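Local coordinates for protein catechol 1,2-dioxygenase (Burkholderia ambifaria, PDB 5VXT) that probably catalyses the iron(III)-dependent intradiol ring cleavage of catechol by oxygen, and is captured here with catechol bound at the iron, at residues K12-D15 with V19-L22; T118-L123 with H240-S245; F177-H180 with K186-D189; G202-R207 with I298-V303. One frame throughout, in Å; residues are numbered along the deposited sequence.

Contact 1. Residues K12-D15 with V19-L22; sequences KVFD and VQDL
V19, Q20 and F14 carry this short-range contact, in which the loop leading into helix 17-27 folds back against the start of that helix. The one direct hydrogen bond runs from Q20 NE2 to F14 O, 2.8 Å long and fairly straight at the hydrogen (158°). The carbonyl oxygen lies in the plane of the Q20 amide, while NE2 itself comes in tilted from the carbonyl plane. A bend at chi2 (-55°) turns the glutamine chain back toward the loop, and NE2 ends over one face of the F14 ring, 3.5 Å from CZ and displaced toward the rim. Amide and ring planes stand 75° apart, so the amide is far from parallel to the ring and NE2 is the atom that meets it. V19 fills the space beside it with both branches. Its CG1 approaches F14 CD1 at 4.1 Å, and CG2 packs on V13 O at 3.3 Å and on the CG2 of V13. V13 O also bonds to the hydroxyl of T16, just ahead of the helix. F14 rests on F56 and K57 of helix 42-62, and V13, F14 and V19 pack on A104 and Y97 of the second subunit. The arrangement is a helix entrance tied down by a side-chain-to-backbone bond, at the dimer interface of the helical part characteristic of catechol 1,2-dioxygenases.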
loop_
_atom_site.group_PDB
_atom_site.type_symbol
_atom_site.label_atom_id
_atom_site.label_comp_id
_atom_site.label_asym_id
_atom_site.label_seq_id
_atom_site.Cartn_x
_atom_site.Cartn_y
_atom_site.Cartn_z
ATOM N N LYS B 12 16.095 20.394 -6.121
ATOM C CA LYS B 12 16.646 19.099 -5.734
ATOM C C LYS B 12 17.164 19.147 -4.305
ATOM O O LYS B 12 17.999 19.998 -3.975
ATOM C CB LYS B 12 17.776 18.702 -6.679
ATOM C CG LYS B 12 17.461 18.884 -8.147
ATOM C CD LYS B 12 16.381 17.922 -8.629
ATOM C CE LYS B 12 16.354 17.890 -10.152
ATOM N NZ LYS B 12 15.768 16.637 -10.707
ATOM N N VAL B 13 16.690 18.221 -3.465
ATOM C CA VAL B 13 17.077 18.221 -2.059
ATOM C C VAL B 13 17.619 16.871 -1.607
ATOM O O VAL B 13 18.086 16.751 -0.474
ATOM C CB VAL B 13 15.899 18.623 -1.150
ATOM C CG1 VAL B 13 15.407 20.031 -1.476
ATOM C CG2 VAL B 13 14.761 17.594 -1.264
ATOM N N PHE B 14 17.572 15.845 -2.465
ATOM C CA PHE B 14 17.779 14.492 -1.954
ATOM C C PHE B 14 19.168 14.322 -1.342
ATOM O O PHE B 14 19.320 13.657 -0.311
ATOM C CB PHE B 14 17.548 13.462 -3.057
ATOM C CG PHE B 14 17.818 12.056 -2.612
ATOM C CD1 PHE B 14 16.885 11.365 -1.856
ATOM C CD2 PHE B 14 19.022 11.443 -2.911
ATOM C CE1 PHE B 14 17.145 10.072 -1.431
ATOM C CE2 PHE B 14 19.294 10.133 -2.488
ATOM C CZ PHE B 14 18.354 9.456 -1.746
ATOM N N ASP B 15 20.191 14.914 -1.949
ATOM C CA ASP B 15 21.545 14.685 -1.463
ATOM C C ASP B 15 21.899 15.524 -0.244
ATOM O O ASP B 15 23.017 15.391 0.266
ATOM C CB ASP B 15 22.554 14.947 -2.573
ATOM C CG ASP B 15 22.478 13.907 -3.654
ATOM O OD1 ASP B 15 22.613 14.256 -4.842
ATOM O OD2 ASP B 15 22.242 12.735 -3.304
ATOM N N VAL B 19 18.019 15.470 4.417
ATOM C CA VAL B 19 17.257 14.356 3.845
ATOM C C VAL B 19 17.915 13.020 4.174
ATOM O O VAL B 19 17.231 12.056 4.524
ATOM C CB VAL B 19 17.085 14.549 2.334
ATOM C CG1 VAL B 19 16.434 13.312 1.716
ATOM C CG2 VAL B 19 16.232 15.795 2.075
ATOM N N GLN B 20 19.244 12.937 4.079
ATOM C CA GLN B 20 19.915 11.684 4.430
ATOM C C GLN B 20 19.765 11.364 5.915
ATOM O O GLN B 20 19.612 10.194 6.290
ATOM C CB GLN B 20 21.389 11.740 4.022
ATOM C CG GLN B 20 21.579 11.876 2.510
ATOM C CD GLN B 20 20.868 10.773 1.736
ATOM O OE1 GLN B 20 21.063 9.588 2.007
ATOM N NE2 GLN B 20 20.034 11.159 0.779
ATOM N N ASP B 21 19.796 12.388 6.778
ATOM C CA ASP B 21 19.553 12.143 8.195
ATOM C C ASP B 21 18.134 11.672 8.430
ATOM O O ASP B 21 17.888 10.823 9.298
ATOM C CB ASP B 21 19.813 13.410 9.021
ATOM C CG ASP B 21 21.279 13.665 9.241
ATOM O OD1 ASP B 21 22.092 12.795 8.858
ATOM O OD2 ASP B 21 21.617 14.737 9.796
ATOM N N LEU B 22 17.185 12.225 7.674
ATOM C CA LEU B 22 15.792 11.844 7.830
ATOM C C LEU B 22 15.577 10.394 7.422
ATOM O O LEU B 22 14.867 9.658 8.108
ATOM C CB LEU B 22 14.905 12.762 6.995
ATOM C CG LEU B 22 13.414 12.447 6.950
ATOM C CD1 LEU B 22 12.769 12.566 8.319
ATOM C CD2 LEU B 22 12.727 13.403 5.943
#

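Contact 2. Residues T118-L123 with H240-S245; sequences TIEGPL and HFFVTS. With FE (Fe (III) ion), chain J; CAQ (catechol), chain K.
H240, two residues into strand 238-244, directs its imidazole at the loop carrying I119 and E120. NE2 binds the iron at 2.0 Å, and on the other side of the ring ND1 donates to a water lying in the ring plane, 2.8 Å away. That water in turn donates to I119 O, also at 2.8 Å, and thus joins strand to loop. E120 O is 3.2 Å from ND1 as well, but the angle is too poor for a hydrogen bond. W170 stacks on the H240 ring, adding to the hold on its rotation. F241 packs on V167 and C169 of the adjoining strand. F242 returns to the loop: its CZ meets E120 CD at 3.5 Å, with the carboxylate plane turned 78° from the ring and OE1 at the ring's edge. The glutamate reaches there because its chain is extended, CG lying opposite the backbone N (chi1 178°); its charge is paired with R320, while K250 makes a cation-pi contact with F242. Beyond E120, the same loop walls the substrate, with P122 CD 3.5 Å from catechol C1 and L123 CD1 3.3 Å from catechol O3. Catechol chelates the iron through O3 and O4, and Y178, H238 and H240 complete five ligands. With NE2 on the iron and ND1 tied through water to I119 O, the H240 ring is gripped at both nitrogens, which probably fixes its orientation next to the loop that walls the substrate.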
loop_
_atom_site.group_PDB
_atom_site.type_symbol
_atom_site.label_atom_id
_atom_site.label_comp_id
_atom_site.label_asym_id
_atom_site.label_seq_id
_atom_site.Cartn_x
_atom_site.Cartn_y
_atom_site.Cartn_z
ATOM N N THR B 118 5.192 -21.076 -13.021
ATOM C CA THR B 118 4.686 -19.727 -13.285
ATOM C C THR B 118 3.924 -19.268 -12.044
ATOM O O THR B 118 3.966 -19.914 -10.995
ATOM C CB THR B 118 3.882 -19.648 -14.597
ATOM O OG1 THR B 118 3.642 -18.262 -14.924
ATOM C CG2 THR B 118 2.565 -20.386 -14.508
ATOM N N ILE B 119 3.263 -18.111 -12.130
ATOM C CA ILE B 119 2.849 -17.471 -10.893
ATOM C C ILE B 119 1.731 -18.253 -10.213
ATOM O O ILE B 119 0.970 -19.001 -10.846
ATOM C CB ILE B 119 2.441 -16.009 -11.145
ATOM C CG1 ILE B 119 1.099 -15.947 -11.879
ATOM C CG2 ILE B 119 3.562 -15.305 -11.899
ATOM C CD1 ILE B 119 0.609 -14.547 -12.111
ATOM N N GLU B 120 1.659 -18.099 -8.891
ATOM C CA GLU B 120 0.604 -18.721 -8.107
ATOM C C GLU B 120 -0.706 -17.964 -8.252
ATOM O O GLU B 120 -1.782 -18.571 -8.292
ATOM C CB GLU B 120 1.028 -18.788 -6.635
ATOM C CG GLU B 120 -0.004 -19.378 -5.689
ATOM C CD GLU B 120 0.481 -19.376 -4.237
ATOM O OE1 GLU B 120 1.707 -19.457 -4.015
ATOM O OE2 GLU B 120 -0.359 -19.281 -3.317
ATOM N N GLY B 121 -0.642 -16.640 -8.337
ATOM C CA GLY B 121 -1.839 -15.848 -8.277
ATOM C C GLY B 121 -2.319 -15.766 -6.843
ATOM O O GLY B 121 -1.771 -16.418 -5.944
ATOM N N PRO B 122 -3.332 -14.935 -6.594
ATOM C CA PRO B 122 -3.807 -14.708 -5.215
ATOM C C PRO B 122 -5.002 -15.554 -4.781
ATOM O O PRO B 122 -5.559 -15.271 -3.715
ATOM C CB PRO B 122 -4.202 -13.227 -5.264
ATOM C CG PRO B 122 -4.723 -13.052 -6.654
ATOM C CD PRO B 122 -3.896 -13.956 -7.540
ATOM N N LEU B 123 -5.398 -16.581 -5.541
ATOM C CA LEU B 123 -6.695 -17.217 -5.331
ATOM C C LEU B 123 -6.593 -18.681 -4.914
ATOM O O LEU B 123 -7.549 -19.440 -5.100
ATOM C CB LEU B 123 -7.549 -17.080 -6.592
ATOM C CG LEU B 123 -7.639 -15.629 -7.079
ATOM C CD1 LEU B 123 -8.475 -15.533 -8.338
ATOM C CD2 LEU B 123 -8.199 -14.728 -5.982
ATOM N N HIS B 240 -4.601 -23.622 -12.455
ATOM C CA HIS B 240 -3.455 -23.571 -11.549
ATOM C C HIS B 240 -3.115 -24.948 -10.998
ATOM O O HIS B 240 -4.003 -25.772 -10.770
ATOM C CB HIS B 240 -3.749 -22.663 -10.360
ATOM C CG HIS B 240 -3.934 -21.224 -10.715
ATOM N ND1 HIS B 240 -2.894 -20.320 -10.697
ATOM C CD2 HIS B 240 -5.037 -20.524 -11.074
ATOM C CE1 HIS B 240 -3.348 -19.125 -11.032
ATOM N NE2 HIS B 240 -4.644 -19.220 -11.265
ATOM N N PHE B 241 -1.827 -25.174 -10.726
ATOM C CA PHE B 241 -1.423 -26.373 -10.005
ATOM C C PHE B 241 -0.337 -26.096 -8.969
ATOM O O PHE B 241 0.586 -25.310 -9.202
ATOM C CB PHE B 241 -0.915 -27.463 -10.956
ATOM C CG PHE B 241 -1.911 -27.864 -12.008
ATOM C CD1 PHE B 241 -2.792 -28.918 -11.786
ATOM C CD2 PHE B 241 -1.965 -27.193 -13.219
ATOM C CE1 PHE B 241 -3.710 -29.297 -12.758
ATOM C CE2 PHE B 241 -2.885 -27.564 -14.191
ATOM C CZ PHE B 241 -3.755 -28.615 -13.955
ATOM N N PHE B 242 -0.465 -26.776 -7.829
ATOM C CA PHE B 242 0.630 -27.105 -6.933
ATOM C C PHE B 242 0.939 -28.583 -7.090
ATOM O O PHE B 242 0.013 -29.395 -7.158
ATOM C CB PHE B 242 0.259 -26.889 -5.462
ATOM C CG PHE B 242 0.295 -25.468 -5.020
ATOM C CD1 PHE B 242 1.179 -24.575 -5.592
ATOM C CD2 PHE B 242 -0.538 -25.040 -4.005
ATOM C CE1 PHE B 242 1.221 -23.252 -5.165
ATOM C CE2 PHE B 242 -0.501 -23.705 -3.568
ATOM C CZ PHE B 242 0.379 -22.828 -4.160
ATOM N N VAL B 243 2.221 -28.947 -7.092
ATOM C CA VAL B 243 2.608 -30.357 -6.958
ATOM C C VAL B 243 3.612 -30.488 -5.822
ATOM O O VAL B 243 4.697 -29.895 -5.870
ATOM C CB VAL B 243 3.186 -30.946 -8.253
ATOM C CG1 VAL B 243 3.428 -32.452 -8.079
ATOM C CG2 VAL B 243 2.227 -30.726 -9.415
ATOM N N THR B 244 3.262 -31.282 -4.816
ATOM C CA THR B 244 4.073 -31.439 -3.618
ATOM C C THR B 244 4.379 -32.911 -3.402
ATOM O O THR B 244 3.495 -33.757 -3.561
ATOM C CB THR B 244 3.349 -30.886 -2.397
ATOM O OG1 THR B 244 2.964 -29.535 -2.657
ATOM C CG2 THR B 244 4.246 -30.936 -1.161
ATOM N N SER B 245 5.626 -33.211 -3.034
ATOM C CA SER B 245 6.055 -34.581 -2.765
ATOM C C SER B 245 7.439 -34.559 -2.134
ATOM O O SER B 245 8.289 -33.756 -2.529
ATOM C CB SER B 245 6.092 -35.422 -4.047
ATOM O OG SER B 245 7.119 -34.963 -4.906
HETATM FE FE FE J . -6.133 -17.947 -11.852
HETATM C C1 CAQ K . -5.037 -12.649 -10.629
HETATM C C2 CAQ K . -6.029 -13.626 -10.614
HETATM C C3 CAQ K . -5.718 -14.917 -11.016
HETATM O O3 CAQ K . -6.647 -15.907 -11.018
HETATM C C4 CAQ K . -4.344 -15.223 -11.453
HETATM O O4 CAQ K . -4.042 -16.482 -11.853
HETATM C C5 CAQ K . -3.386 -14.218 -11.450
HETATM C C6 CAQ K . -3.736 -12.936 -11.040
HETATM O O HOH W 1 -0.382 -21.320 -10.137
#

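Contact 3. Residues F177-H180 with K186-D189; sequences FYSH and KQSD. With FE (Fe (III) ion), chain J; CAQ (catechol), chain K.
Within the long loop between strands 166-170 and 193-197, segments 177-180 and 186-189 pack closely, S179 against Q187, with waters rather than direct hydrogen bonds linking them. Q187 CB touches S179 CB at 3.8 Å, and the extended glutamine chain (chi2 -174°) lays its amide alongside the backbone of S179. OE1 comes within 3.3 Å of S179 CB and NE2 within 3.6 Å of F177 O. The amide finds its bonds in the loop itself, NE2 giving to D182 and OE1 accepting from N191, whose carbonyl is bonded to S179 OG. Two waters fill in the rest. One accepts from Q187 N at 3.2 Å and, weakly, from H180 N. The other lies in the plane of the H180 ring, 2.6 Å from ND1, and donates to D189 OD1. Y178, held between F177 and S179, points away from segment 186-189, and its OH binds the iron at 1.9 Å. R193, at the start of strand 193-197, hydrogen-bonds S179 O through NH2, and L123 packs on Y178 from the loop ahead of strand 125-126.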
loop_
_atom_site.group_PDB
_atom_site.type_symbol
_atom_site.label_atom_id
_atom_site.label_comp_id
_atom_site.label_asym_id
_atom_site.label_seq_id
_atom_site.Cartn_x
_atom_site.Cartn_y
_atom_site.Cartn_z
ATOM N N PHE B 177 -15.055 -16.637 -12.216
ATOM C CA PHE B 177 -15.018 -16.473 -10.768
ATOM C C PHE B 177 -14.566 -17.766 -10.099
ATOM O O PHE B 177 -14.919 -18.865 -10.542
ATOM C CB PHE B 177 -16.391 -16.067 -10.221
ATOM C CG PHE B 177 -16.853 -14.711 -10.681
ATOM C CD1 PHE B 177 -15.965 -13.643 -10.743
ATOM C CD2 PHE B 177 -18.172 -14.504 -11.055
ATOM C CE1 PHE B 177 -16.389 -12.395 -11.170
ATOM C CE2 PHE B 177 -18.603 -13.257 -11.474
ATOM C CZ PHE B 177 -17.712 -12.205 -11.537
ATOM N N TYR B 178 -13.784 -17.622 -9.034
ATOM C CA TYR B 178 -13.286 -18.740 -8.244
ATOM C C TYR B 178 -14.123 -18.894 -6.982
ATOM O O TYR B 178 -14.546 -17.900 -6.385
ATOM C CB TYR B 178 -11.828 -18.523 -7.836
ATOM C CG TYR B 178 -10.802 -18.563 -8.947
ATOM C CD1 TYR B 178 -10.712 -17.539 -9.881
ATOM C CD2 TYR B 178 -9.885 -19.604 -9.024
ATOM C CE1 TYR B 178 -9.755 -17.572 -10.880
ATOM C CE2 TYR B 178 -8.927 -19.640 -10.009
ATOM C CZ TYR B 178 -8.870 -18.627 -10.936
ATOM O OH TYR B 178 -7.915 -18.673 -11.909
ATOM N N SER B 179 -14.342 -20.137 -6.561
ATOM C CA SER B 179 -14.992 -20.344 -5.276
ATOM C C SER B 179 -14.168 -19.685 -4.170
ATOM O O SER B 179 -12.950 -19.533 -4.285
ATOM C CB SER B 179 -15.186 -21.838 -5.002
ATOM O OG SER B 179 -13.951 -22.517 -4.974
ATOM N N HIS B 180 -14.869 -19.243 -3.121
ATOM C CA HIS B 180 -14.328 -18.477 -1.998
ATOM C C HIS B 180 -14.059 -17.023 -2.383
ATOM O O HIS B 180 -13.806 -16.193 -1.506
ATOM C CB HIS B 180 -13.051 -19.118 -1.435
ATOM C CG HIS B 180 -12.848 -18.876 0.030
ATOM N ND1 HIS B 180 -13.533 -19.577 1.000
ATOM C CD2 HIS B 180 -12.041 -18.012 0.690
ATOM C CE1 HIS B 180 -13.156 -19.154 2.195
ATOM N NE2 HIS B 180 -12.252 -18.204 2.035
ATOM N N LYS B 186 -22.169 -17.338 -3.200
ATOM C CA LYS B 186 -21.293 -18.255 -2.478
ATOM C C LYS B 186 -21.326 -19.601 -3.188
ATOM O O LYS B 186 -22.332 -20.316 -3.126
ATOM C CB LYS B 186 -21.714 -18.396 -1.016
ATOM N N GLN B 187 -20.240 -19.935 -3.883
ATOM C CA GLN B 187 -20.095 -21.287 -4.396
ATOM C C GLN B 187 -19.821 -22.244 -3.240
ATOM O O GLN B 187 -19.522 -21.838 -2.114
ATOM C CB GLN B 187 -18.962 -21.368 -5.422
ATOM C CG GLN B 187 -18.916 -20.232 -6.437
ATOM C CD GLN B 187 -17.853 -20.450 -7.510
ATOM O OE1 GLN B 187 -17.208 -21.498 -7.567
ATOM N NE2 GLN B 187 -17.670 -19.456 -8.367
ATOM N N SER B 188 -19.938 -23.535 -3.520
ATOM C CA SER B 188 -19.589 -24.522 -2.513
ATOM C C SER B 188 -18.105 -24.426 -2.181
ATOM O O SER B 188 -17.283 -24.047 -3.019
ATOM C CB SER B 188 -19.932 -25.927 -3.009
ATOM O OG SER B 188 -21.316 -26.038 -3.283
ATOM N N ASP B 189 -17.768 -24.747 -0.934
ATOM C CA ASP B 189 -16.367 -24.852 -0.550
ATOM C C ASP B 189 -15.652 -25.826 -1.479
ATOM O O ASP B 189 -16.097 -26.962 -1.659
ATOM C CB ASP B 189 -16.242 -25.316 0.908
ATOM C CG ASP B 189 -16.755 -24.285 1.908
ATOM O OD1 ASP B 189 -16.583 -23.071 1.665
ATOM O OD2 ASP B 189 -17.327 -24.693 2.943
HETATM FE FE FE J . -6.133 -17.947 -11.852
HETATM C C1 CAQ K . -5.037 -12.649 -10.629
HETATM C C2 CAQ K . -6.029 -13.626 -10.614
HETATM C C3 CAQ K . -5.718 -14.917 -11.016
HETATM O O3 CAQ K . -6.647 -15.907 -11.018
HETATM C C4 CAQ K . -4.344 -15.223 -11.453
HETATM O O4 CAQ K . -4.042 -16.482 -11.853
HETATM C C5 CAQ K . -3.386 -14.218 -11.450
HETATM C C6 CAQ K . -3.736 -12.936 -11.040
HETATM O O HOH W 2 -17.676 -18.061 -3.303
HETATM O O HOH W 3 -14.778 -21.444 -0.242
#

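Contact 4. Residues G202-R207 with I298-V303; sequences GKYEFR and IEFNFV
Y204 OH donates to F300 O over only 2.6 Å, the one hydrogen bond between segments 202-207 and 298-303, which belong to the beta-sandwich of intradiol dioxygenases. Strands 203-209 and 295-303 are not neighbours: strand 147-155 runs between them in the sheet, so the bond bridges over it. The oxygen lies near the plane of the Y204 ring, and the hydroxyl approaches it at a C=O angle of 139°. F300 belongs to the interruption in strand 295-303, where the regular strand pattern lapses. The tyrosine reaches across with CG lodged between its backbone N and carbonyl carbon (chi1 81°), which swings the ring toward the other strand. F302 meets the same ring end: CE2 of F302 is 3.3 Å from Y204 CE1 and equally close to CZ. The two rings are inclined at 50°, with centroids 5.1 Å apart. F300 closes the group, its CD2 lying over one face of the F302 ring, toward the rim. V167 of the facing sheet packs on both Y204 and F302, and F241 meets F302 edge-to-face, so the aromatic cluster belongs to the core of the sandwich. Along strand 203-209 a salt bridge joins R207 to E205: NE at 3.0 Å and NH2 at 3.2 Å both reach E205 OE2 from the same face of the carboxylate.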
loop_
_atom_site.group_PDB
_atom_site.type_symbol
_atom_site.label_atom_id
_atom_site.label_comp_id
_atom_site.label_asym_id
_atom_site.label_seq_id
_atom_site.Cartn_x
_atom_site.Cartn_y
_atom_site.Cartn_z
ATOM N N GLY B 202 2.122 -42.860 -10.651
ATOM C CA GLY B 202 2.270 -41.424 -10.781
ATOM C C GLY B 202 1.131 -40.692 -11.459
ATOM O O GLY B 202 1.275 -39.500 -11.753
ATOM N N LYS B 203 -0.002 -41.344 -11.699
ATOM C CA LYS B 203 -1.076 -40.756 -12.492
ATOM C C LYS B 203 -2.008 -39.914 -11.630
ATOM O O LYS B 203 -2.336 -40.284 -10.501
ATOM C CB LYS B 203 -1.880 -41.843 -13.212
ATOM C CG LYS B 203 -1.093 -42.601 -14.274
ATOM C CD LYS B 203 -1.942 -43.674 -14.977
ATOM C CE LYS B 203 -2.618 -43.145 -16.236
ATOM N NZ LYS B 203 -3.450 -44.185 -16.908
ATOM N N TYR B 204 -2.426 -38.776 -12.178
ATOM C CA TYR B 204 -3.406 -37.887 -11.570
ATOM C C TYR B 204 -4.504 -37.631 -12.594
ATOM O O TYR B 204 -4.273 -37.695 -13.803
ATOM C CB TYR B 204 -2.769 -36.546 -11.125
ATOM C CG TYR B 204 -2.622 -35.580 -12.275
ATOM C CD1 TYR B 204 -1.499 -35.609 -13.083
ATOM C CD2 TYR B 204 -3.623 -34.653 -12.568
ATOM C CE1 TYR B 204 -1.371 -34.748 -14.156
ATOM C CE2 TYR B 204 -3.508 -33.793 -13.641
ATOM C CZ TYR B 204 -2.380 -33.847 -14.435
ATOM O OH TYR B 204 -2.249 -32.991 -15.505
ATOM N N GLU B 205 -5.703 -37.315 -12.117
ATOM C CA GLU B 205 -6.769 -36.971 -13.049
ATOM C C GLU B 205 -7.776 -36.057 -12.374
ATOM O O GLU B 205 -8.198 -36.319 -11.244
ATOM C CB GLU B 205 -7.468 -38.227 -13.577
ATOM C CG GLU B 205 -8.518 -37.936 -14.625
ATOM C CD GLU B 205 -8.993 -39.201 -15.308
ATOM O OE1 GLU B 205 -8.313 -40.239 -15.161
ATOM O OE2 GLU B 205 -10.042 -39.154 -15.982
ATOM N N PHE B 206 -8.150 -34.983 -13.066
ATOM C CA PHE B 206 -9.188 -34.072 -12.613
ATOM C C PHE B 206 -10.318 -34.070 -13.629
ATOM O O PHE B 206 -10.076 -33.962 -14.835
ATOM C CB PHE B 206 -8.647 -32.647 -12.414
ATOM C CG PHE B 206 -7.623 -32.544 -11.328
ATOM C CD1 PHE B 206 -8.008 -32.474 -9.998
ATOM C CD2 PHE B 206 -6.273 -32.520 -11.631
ATOM C CE1 PHE B 206 -7.063 -32.379 -8.993
ATOM C CE2 PHE B 206 -5.323 -32.424 -10.630
ATOM C CZ PHE B 206 -5.718 -32.356 -9.310
ATOM N N ARG B 207 -11.541 -34.214 -13.142
ATOM C CA ARG B 207 -12.737 -34.119 -13.964
ATOM C C ARG B 207 -13.503 -32.885 -13.519
ATOM O O ARG B 207 -13.864 -32.758 -12.345
ATOM C CB ARG B 207 -13.572 -35.392 -13.853
ATOM C CG ARG B 207 -12.785 -36.590 -14.339
ATOM C CD ARG B 207 -13.511 -37.899 -14.149
ATOM N NE ARG B 207 -12.647 -39.025 -14.497
ATOM C CZ ARG B 207 -12.970 -40.300 -14.311
ATOM N NH1 ARG B 207 -14.141 -40.613 -13.779
ATOM N NH2 ARG B 207 -12.124 -41.260 -14.658
ATOM N N ILE B 298 -7.324 -32.741 -21.792
ATOM C CA ILE B 298 -5.976 -32.189 -21.814
ATOM C C ILE B 298 -5.044 -33.163 -21.122
ATOM O O ILE B 298 -5.209 -33.441 -19.928
ATOM C CB ILE B 298 -5.896 -30.811 -21.138
ATOM C CG1 ILE B 298 -6.834 -29.818 -21.817
ATOM C CG2 ILE B 298 -4.469 -30.318 -21.183
ATOM C CD1 ILE B 298 -6.700 -28.407 -21.291
ATOM N N GLU B 299 -4.050 -33.656 -21.857
ATOM C CA GLU B 299 -2.990 -34.460 -21.264
ATOM C C GLU B 299 -1.852 -33.530 -20.865
ATOM O O GLU B 299 -1.323 -32.784 -21.696
ATOM C CB GLU B 299 -2.501 -35.554 -22.218
ATOM C CG GLU B 299 -1.304 -36.326 -21.665
ATOM C CD GLU B 299 -0.969 -37.584 -22.449
ATOM O OE1 GLU B 299 -1.831 -38.068 -23.213
ATOM O OE2 GLU B 299 0.163 -38.091 -22.292
ATOM N N PHE B 300 -1.495 -33.545 -19.588
ATOM C CA PHE B 300 -0.426 -32.680 -19.113
ATOM C C PHE B 300 0.325 -33.391 -18.006
ATOM O O PHE B 300 -0.258 -33.732 -16.971
ATOM C CB PHE B 300 -0.973 -31.347 -18.620
ATOM C CG PHE B 300 0.083 -30.311 -18.431
ATOM C CD1 PHE B 300 0.589 -29.612 -19.515
ATOM C CD2 PHE B 300 0.589 -30.048 -17.173
ATOM C CE1 PHE B 300 1.564 -28.648 -19.342
ATOM C CE2 PHE B 300 1.568 -29.094 -17.001
ATOM C CZ PHE B 300 2.057 -28.400 -18.087
ATOM N N ASN B 301 1.611 -33.603 -18.225
ATOM C CA ASN B 301 2.466 -34.264 -17.256
ATOM C C ASN B 301 3.244 -33.220 -16.472
ATOM O O ASN B 301 3.531 -32.129 -16.970
ATOM C CB ASN B 301 3.425 -35.218 -17.950
ATOM C CG ASN B 301 2.693 -36.286 -18.732
ATOM O OD1 ASN B 301 1.674 -36.814 -18.277
ATOM N ND2 ASN B 301 3.191 -36.594 -19.921
ATOM N N PHE B 302 3.573 -33.561 -15.231
ATOM C CA PHE B 302 4.387 -32.701 -14.383
ATOM C C PHE B 302 5.738 -33.368 -14.197
ATOM O O PHE B 302 5.810 -34.493 -13.691
ATOM C CB PHE B 302 3.715 -32.451 -13.034
ATOM C CG PHE B 302 2.379 -31.781 -13.131
ATOM C CD1 PHE B 302 2.283 -30.402 -13.256
ATOM C CD2 PHE B 302 1.211 -32.519 -13.064
ATOM C CE1 PHE B 302 1.050 -29.784 -13.327
ATOM C CE2 PHE B 302 -0.019 -31.905 -13.140
ATOM C CZ PHE B 302 -0.102 -30.540 -13.265
ATOM N N VAL B 303 6.799 -32.697 -14.629
ATOM C CA VAL B 303 8.164 -33.166 -14.419
ATOM C C VAL B 303 8.754 -32.318 -13.303
ATOM O O VAL B 303 8.930 -31.106 -13.463
ATOM C CB VAL B 303 9.015 -33.080 -15.693
ATOM C CG1 VAL B 303 10.439 -33.514 -15.397
ATOM C CG2 VAL B 303 8.423 -33.956 -16.803
#

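How the contacts relate
Contact 1 comes first along the chain and stands apart in the helical, dimer-forming region, its centre about 43 Å from contact 2 and about 56 Å from contact 4. The other three lie in the dioxygenase part. Contact 3 is nested within the loop closed by contact 2, with centres about 18 Å apart, and both supply ligands to one iron; L123 and Y178 touch where they meet. Contacts 2 and 4 alternate along the sequence and abut across the sandwich, F241 of one sheet packing on F302 and F206 of the other. The iron site thus rests on a sheet whose far face is core, well away from the dimer interface at contact 1.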